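Local coordinates for zona pellucida sperm-binding protein 1 (Gallus gallus, PDB 6GF6) that cross-links egg coat filaments through homodimers of its N-terminal ZP-N1 domain, the part in this chain, and binds zinc, at residues B[17-23]-B[63-69]. The protein carries 2 engineered substitutions. Sequence-based numbering, arbitrary orientation.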
# COMPACT_ATOMS: atom_id res chain seq x y z
N PHE B 17 9.66 -2.98 6.48
CA PHE B 17 9.05 -1.69 6.76
C PHE B 17 7.62 -1.78 7.28
O PHE B 17 7.12 -0.80 7.84
CB PHE B 17 9.08 -0.83 5.49
CG PHE B 17 10.47 -0.61 4.97
CD1 PHE B 17 11.27 0.41 5.45
CD2 PHE B 17 11.01 -1.49 4.03
CE1 PHE B 17 12.56 0.59 4.97
CE2 PHE B 17 12.29 -1.31 3.55
CZ PHE B 17 13.07 -0.28 4.02
N GLY B 18 6.97 -2.91 7.12
CA GLY B 18 5.62 -3.10 7.61
C GLY B 18 5.29 -4.57 7.70
O GLY B 18 6.17 -5.43 7.64
N MET B 19 4.00 -4.85 7.83
CA MET B 19 3.50 -6.21 7.95
C MET B 19 2.20 -6.34 7.17
O MET B 19 1.54 -5.34 6.86
CB MET B 19 3.29 -6.61 9.41
CG MET B 19 2.67 -5.50 10.26
SD MET B 19 2.58 -5.91 12.01
CE MET B 19 2.65 -4.28 12.73
N GLN B 20 1.84 -7.58 6.84
CA GLN B 20 0.62 -7.86 6.11
C GLN B 20 -0.06 -9.09 6.70
O GLN B 20 0.61 -10.04 7.09
CB GLN B 20 0.88 -8.06 4.61
CG GLN B 20 1.75 -9.26 4.28
CD GLN B 20 1.74 -9.59 2.81
OE1 GLN B 20 1.19 -8.85 1.99
NE2 GLN B 20 2.35 -10.72 2.45
N LEU B 21 -1.39 -9.05 6.75
CA LEU B 21 -2.23 -10.13 7.24
C LEU B 21 -3.08 -10.66 6.08
O LEU B 21 -3.82 -9.89 5.46
CB LEU B 21 -3.11 -9.64 8.39
CG LEU B 21 -4.13 -10.58 9.02
CD1 LEU B 21 -3.49 -11.84 9.52
CD2 LEU B 21 -4.80 -9.86 10.17
N LEU B 22 -2.96 -11.95 5.79
CA LEU B 22 -3.66 -12.56 4.67
C LEU B 22 -4.72 -13.53 5.19
O LEU B 22 -4.43 -14.37 6.05
CB LEU B 22 -2.69 -13.28 3.74
CG LEU B 22 -1.60 -12.39 3.14
CD1 LEU B 22 -0.40 -12.29 4.07
CD2 LEU B 22 -1.17 -12.93 1.78
N ALA B 23 -5.94 -13.41 4.68
CA ALA B 23 -7.07 -14.24 5.08
C ALA B 23 -7.72 -14.84 3.84
O ALA B 23 -7.81 -14.18 2.80
CB ALA B 23 -8.10 -13.44 5.88
N LEU B 63 -7.88 -11.84 0.89
CA LEU B 63 -7.91 -10.47 1.38
C LEU B 63 -6.64 -10.16 2.15
O LEU B 63 -6.12 -11.00 2.90
CB LEU B 63 -9.14 -10.25 2.26
CG LEU B 63 -10.46 -10.58 1.53
CD1 LEU B 63 -11.65 -10.57 2.47
CD2 LEU B 63 -10.69 -9.62 0.38
N ILE B 64 -6.11 -8.95 1.93
CA ILE B 64 -4.80 -8.55 2.41
C ILE B 64 -4.97 -7.28 3.23
O ILE B 64 -5.46 -6.27 2.71
CB ILE B 64 -3.82 -8.33 1.25
CG1 ILE B 64 -3.71 -9.59 0.38
CG2 ILE B 64 -2.45 -7.94 1.79
CD1 ILE B 64 -3.00 -9.37 -0.94
N PHE B 65 -4.52 -7.31 4.48
CA PHE B 65 -4.42 -6.12 5.32
C PHE B 65 -2.95 -5.77 5.45
O PHE B 65 -2.15 -6.60 5.88
CB PHE B 65 -5.03 -6.36 6.70
CG PHE B 65 -4.76 -5.23 7.66
CD1 PHE B 65 -5.29 -3.97 7.44
CD2 PHE B 65 -3.91 -5.41 8.74
CE1 PHE B 65 -5.04 -2.93 8.32
CE2 PHE B 65 -3.65 -4.37 9.62
CZ PHE B 65 -4.21 -3.13 9.41
N SER B 66 -2.58 -4.55 5.03
CA SER B 66 -1.21 -4.05 5.07
C SER B 66 -1.08 -2.94 6.10
O SER B 66 -1.97 -2.08 6.20
CB SER B 66 -0.79 -3.53 3.70
OG SER B 66 -0.99 -4.52 2.70
N ALA B 67 0.01 -2.95 6.88
CA ALA B 67 0.24 -1.95 7.92
C ALA B 67 1.72 -1.59 8.00
O ALA B 67 2.56 -2.46 8.19
CB ALA B 67 -0.25 -2.47 9.27
N GLY B 68 2.02 -0.29 7.88
CA GLY B 68 3.37 0.18 8.16
C GLY B 68 3.69 0.14 9.65
O GLY B 68 2.80 0.27 10.50
N TYR B 69 4.97 -0.07 9.97
CA TYR B 69 5.38 -0.17 11.37
C TYR B 69 5.16 1.13 12.14
O TYR B 69 4.98 1.10 13.36
CB TYR B 69 6.86 -0.59 11.47
CG TYR B 69 7.13 -2.04 11.13
CD1 TYR B 69 6.24 -3.04 11.49
CD2 TYR B 69 8.28 -2.41 10.46
CE1 TYR B 69 6.49 -4.37 11.18
CE2 TYR B 69 8.54 -3.73 10.14
CZ TYR B 69 7.64 -4.71 10.50
OH TYR B 69 7.89 -6.03 10.20
O HOH W 1 0.64 -6.19 1.36
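Between Met19–Ala67 and Ala23–Leu63, strands 18-23 and 63-68 run antiparallel (164° between their axes), and paired N-H...O bonds at Met19–Ala67, Leu21–Phe65 and Ala23–Leu63 fix the register. A seventh bond, Tyr69 N to Phe17 O (3.1 Å), carries the pairing beyond the last bridge, where two glycines face each other at a CA-CA distance of 4.0 Å. There the Tyr69 ring folds back over strand 18-23: Gly18 CA sits 3.7 Å from the ring centroid, 2° off its normal, a CH-pi contact over the centre of one face. The phenol hydroxyl is hydrogen-bonded to Gly15 O, which fixes the far end of the ring. In the ring plane, the Met19 methyl CE meets Tyr69 CD1 at the edge (4.0 Å). Met19 gets there with CG between the backbone N and carbonyl carbon (chi1 41°) and an extended chain beyond. On the same face, Leu21 CB lies 4.2 Å from Phe65 CB, near the plane of the Phe65 ring at its edge. The other face is partly polar: one water donates to Gln20 OE1 (2.8 Å) and accepts from Ser66 OG (2.7 Å), while Gln20 NE2 bonds to Asp13, a zinc ligand in another structure of this protein. These are the two inner strands of a four-stranded sheet of the Ig-like ZP-N sandwich, flanked by strands 9-14 and 53-57. The Met19, Leu21 and Phe65 face packs on strands 80-90 and 96-107, whereas Gln20, Ile64 and Ser66 meet Phe39, Thr41 and Phe43 of the second subunit.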